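Local atomic coordinates of UDP-glucose:anthocyanidin 3-O-glucosyltransferase (Clitoria ternatea, PDB entry 4REL), a protein that belongs to the plant glycosyltransferases of the GT-B fold, built from two Rossmann-like domains. Residues A[20-23]-A[24-28]; A[283-286]-A[287-291]. All blocks are in the same frame, centred on the assembly; numbering follows the deposited sequence.

Contact 1. Residues A[20-23]-A[24-28]; sequences PLLN and LVLKL
Asn23 and Lys27, one helical turn apart in helix 18-31, show how a polar pair can be held together by something other than a bond between its members. Their side chains cross at a slant, with Asn23 ND2 3.5 Å from Lys27 NZ. Both nitrogens donate to the same acceptor, the backbone oxygen of Leu239, while Asn23 OD1 takes the amide N-H of Cys241. The asparagine therefore engages the 239-241 backbone through both ends of its amide, which fixes the rotation of the group. Lys27 reaches this place with CG turned away from its own carbonyl carbon (chi1 -68°) and an extended chain beyond; on the way CG passes 3.4 Å from Asn23 O.

Backbone bonds bind the two halves into one continuous helix. Leu24 N, Val25 N, Leu26 N and Lys27 N donate in turn to the carbonyl oxygens of Pro20, Leu21, Leu22 and Asn23. The bond from Leu26 N to Leu22 O is the shortest of the four at 2.8 Å, and that from Lys27 N to Asn23 O is the longest at 3.2 Å.

Apolar contacts occupy other faces. Leu22 CG lies 3.9 Å from Leu26 CD1, and Leu26 CG also sits 3.2 Å from Leu22 O, against the carbonyl that its own amide uses. Leu21 CD1 and Leu24 CD2 approach more loosely, at 4.3 Å.

Chemically, the attachments divide by face: Leu21, Leu24 and Val25 seat the helix on Ile9 and Phe134 of strands 6-10 and 131-135, Leu28 meets helix 431-445, and the amide and ammonium groups converge on Leu239 and Cys241. A shared carbonyl lets two nearby donors coexist, and its dipole probably stabilises the lysine's positive charge.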
# COMPACT_ATOMS: atom_id res chain seq x y z
N PRO A 20 6.48 -0.34 4.77
CA PRO A 20 5.62 -1.03 5.74
C PRO A 20 6.26 -2.26 6.38
O PRO A 20 5.99 -2.54 7.56
CB PRO A 20 4.41 -1.47 4.89
CG PRO A 20 4.42 -0.56 3.70
CD PRO A 20 5.85 -0.23 3.44
N LEU A 21 7.10 -2.98 5.64
CA LEU A 21 7.72 -4.17 6.23
C LEU A 21 8.84 -3.77 7.18
O LEU A 21 9.01 -4.38 8.24
CB LEU A 21 8.20 -5.14 5.15
CG LEU A 21 8.71 -6.48 5.69
CD1 LEU A 21 7.68 -7.13 6.60
CD2 LEU A 21 9.04 -7.38 4.51
N LEU A 22 9.62 -2.74 6.83
CA LEU A 22 10.65 -2.26 7.76
C LEU A 22 9.99 -1.76 9.02
O LEU A 22 10.49 -1.97 10.13
CB LEU A 22 11.50 -1.15 7.15
CG LEU A 22 12.52 -0.53 8.11
CD1 LEU A 22 13.47 -1.59 8.59
CD2 LEU A 22 13.27 0.58 7.37
N ASN A 23 8.85 -1.09 8.86
CA ASN A 23 8.08 -0.59 9.99
C ASN A 23 7.75 -1.72 10.95
O ASN A 23 7.95 -1.61 12.16
CB ASN A 23 6.81 0.07 9.48
CG ASN A 23 6.09 0.88 10.53
OD1 ASN A 23 6.72 1.56 11.35
ND2 ASN A 23 4.76 0.82 10.51
N LEU A 24 7.23 -2.82 10.42
CA LEU A 24 6.88 -3.96 11.26
C LEU A 24 8.12 -4.57 11.93
O LEU A 24 8.11 -4.86 13.13
CB LEU A 24 6.16 -5.03 10.43
CG LEU A 24 5.85 -6.34 11.18
CD1 LEU A 24 4.86 -6.10 12.31
CD2 LEU A 24 5.30 -7.38 10.21
N VAL A 25 9.18 -4.76 11.16
CA VAL A 25 10.41 -5.33 11.72
C VAL A 25 11.01 -4.44 12.81
O VAL A 25 11.50 -4.93 13.83
CB VAL A 25 11.45 -5.60 10.60
CG1 VAL A 25 12.81 -5.97 11.19
CG2 VAL A 25 10.95 -6.72 9.68
N LEU A 26 10.95 -3.12 12.62
CA LEU A 26 11.41 -2.20 13.66
C LEU A 26 10.63 -2.40 14.96
O LEU A 26 11.22 -2.40 16.04
CB LEU A 26 11.30 -0.74 13.20
CG LEU A 26 12.34 -0.28 12.18
CD1 LEU A 26 11.98 1.07 11.57
CD2 LEU A 26 13.73 -0.20 12.81
N LYS A 27 9.32 -2.59 14.85
CA LYS A 27 8.49 -2.80 16.05
C LYS A 27 8.85 -4.11 16.73
O LYS A 27 8.96 -4.17 17.95
CB LYS A 27 7.00 -2.81 15.68
CG LYS A 27 6.44 -1.46 15.22
CD LYS A 27 5.02 -1.61 14.67
CE LYS A 27 4.57 -0.34 13.96
NZ LYS A 27 3.19 -0.49 13.41
N LEU A 28 9.00 -5.16 15.93
CA LEU A 28 9.36 -6.47 16.46
C LEU A 28 10.75 -6.46 17.09
O LEU A 28 10.98 -7.08 18.13
CB LEU A 28 9.30 -7.54 15.36
CG LEU A 28 7.91 -7.80 14.79
CD1 LEU A 28 8.00 -8.72 13.56
CD2 LEU A 28 6.99 -8.41 15.85

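Contact 2. Residues A[283-286]-A[287-291]; sequences VAVA and EALEE
Four successive backbone bonds carry the chain from 283-286 into 287-291 as regular alpha-helix, each amide reaching back four residues: Glu287 N to Val283 O, Ala288 N to Ala284 O, Leu289 N to Val285 O and Glu290 N to Ala286 O. Their lengths stay between 2.9 Å for Glu287 N to Val283 O and 3.0 Å for Ala288 N to Ala284 O, and the last of the set, from Glu290 N, is nearly straight at 169°. The evenness marks a turn without kink or bulge.

Val283 and Glu287 pair on the partly exposed flank. The glutamate's first torsion (chi1 -68°) swings CG back toward the preceding turn, and its extended chain leans over the valine, bringing OE2 to 3.5 Å from Val283 CG1. This is methyl against carboxylate, a van der Waals contact; closer to the backbone, Glu287 CG lies 3.3 Å from Val283 O. Glu287 also touches Lys392 of helix 392-403.

Val285 and Leu289 run side by side and point the same way, Val285 CG1 meeting Leu289 CD1 at 3.9 Å. Both pack on Trp298 of strand 296-299. Ala288 CB is 3.4 Å from Ala284 O and lies against Phe395 and Val396 of helix 392-403, while Ala286 meets both Trp298 and Phe312. Of the Glu290 side chain, CB alone approaches Ala286 O across the turn; its OE2 forms a salt bridge with Arg315.

Helix 279-292 is the connecting helix of a beta-alpha-beta crossover between the parallel strands 266-270 and 296-299. Val285 and Leu289 face the sheet, where Leu289 also meets Phe296, and the unit belongs to the six-stranded, Rossmann-like sheet of a GT-B protein.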
# COMPACT_ATOMS: atom_id res chain seq x y z
N VAL A 283 -3.40 16.93 -18.00
CA VAL A 283 -3.97 18.18 -18.48
C VAL A 283 -5.35 18.42 -17.87
O VAL A 283 -5.65 19.53 -17.43
CB VAL A 283 -4.08 18.22 -20.02
CG1 VAL A 283 -4.88 19.44 -20.46
CG2 VAL A 283 -2.70 18.22 -20.65
N ALA A 284 -6.18 17.38 -17.86
CA ALA A 284 -7.53 17.49 -17.29
C ALA A 284 -7.50 17.87 -15.82
O ALA A 284 -8.31 18.68 -15.37
CB ALA A 284 -8.29 16.18 -17.48
N VAL A 285 -6.58 17.27 -15.07
CA VAL A 285 -6.43 17.60 -13.65
C VAL A 285 -6.08 19.08 -13.49
O VAL A 285 -6.71 19.79 -12.70
CB VAL A 285 -5.37 16.71 -12.98
CG1 VAL A 285 -4.97 17.27 -11.61
CG2 VAL A 285 -5.91 15.28 -12.85
N ALA A 286 -5.10 19.56 -14.26
CA ALA A 286 -4.74 20.98 -14.19
C ALA A 286 -5.91 21.91 -14.54
O ALA A 286 -6.19 22.87 -13.81
CB ALA A 286 -3.52 21.28 -15.07
N GLU A 287 -6.60 21.63 -15.64
CA GLU A 287 -7.73 22.46 -16.05
C GLU A 287 -8.82 22.53 -14.98
O GLU A 287 -9.38 23.60 -14.71
CB GLU A 287 -8.33 21.93 -17.36
CG GLU A 287 -7.41 22.09 -18.54
CD GLU A 287 -7.99 21.49 -19.80
OE1 GLU A 287 -9.01 20.77 -19.71
OE2 GLU A 287 -7.42 21.74 -20.89
N ALA A 288 -9.13 21.38 -14.39
CA ALA A 288 -10.17 21.29 -13.37
C ALA A 288 -9.75 22.02 -12.11
O ALA A 288 -10.54 22.74 -11.51
CB ALA A 288 -10.50 19.84 -13.04
N LEU A 289 -8.50 21.84 -11.70
CA LEU A 289 -8.02 22.53 -10.51
C LEU A 289 -8.11 24.04 -10.70
O LEU A 289 -8.62 24.75 -9.84
CB LEU A 289 -6.58 22.11 -10.19
CG LEU A 289 -6.40 20.76 -9.51
CD1 LEU A 289 -4.91 20.45 -9.34
CD2 LEU A 289 -7.11 20.71 -8.17
N GLU A 290 -7.64 24.53 -11.85
CA GLU A 290 -7.68 25.97 -12.11
C GLU A 290 -9.11 26.48 -12.16
O GLU A 290 -9.44 27.50 -11.55
CB GLU A 290 -6.95 26.32 -13.42
CG GLU A 290 -7.01 27.81 -13.72
CD GLU A 290 -6.08 28.23 -14.84
OE1 GLU A 290 -5.44 27.36 -15.47
OE2 GLU A 290 -5.97 29.46 -15.08
N GLU A 291 -9.97 25.78 -12.89
CA GLU A 291 -11.34 26.23 -13.07
C GLU A 291 -12.11 26.19 -11.75
O GLU A 291 -12.98 27.03 -11.52
CB GLU A 291 -12.05 25.41 -14.15
CG GLU A 291 -13.05 26.21 -14.97
CD GLU A 291 -14.48 25.77 -14.74
OE1 GLU A 291 -14.74 24.55 -14.75
OE2 GLU A 291 -15.35 26.65 -14.56

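In the fold
Contacts 1 and 2 occupy equivalent topological places in different halves of the chain. Each lies on the helix that connects the first two strands of a parallel sheet: residues 20-28 follow strand 6-10 in the seven-stranded sheet, and residues 283-291 follow strand 266-270 in the six-stranded one. They do not touch; their centres are 39 Å apart, their nearest atoms about 25 Å, and they fall on opposite sides of the chain's centre. Contact 1 is the nearer to the bound 3,5,7-trihydroxy-2-(4-hydroxyphenyl)-4H-chromen-4-one, with the side chain of Pro20 about 9 Å from the ligand and His17, a pocket residue, three residues before Pro20. Contact 2 lies farther out, its centre about 27 Å from the chain's centre against 14 Å.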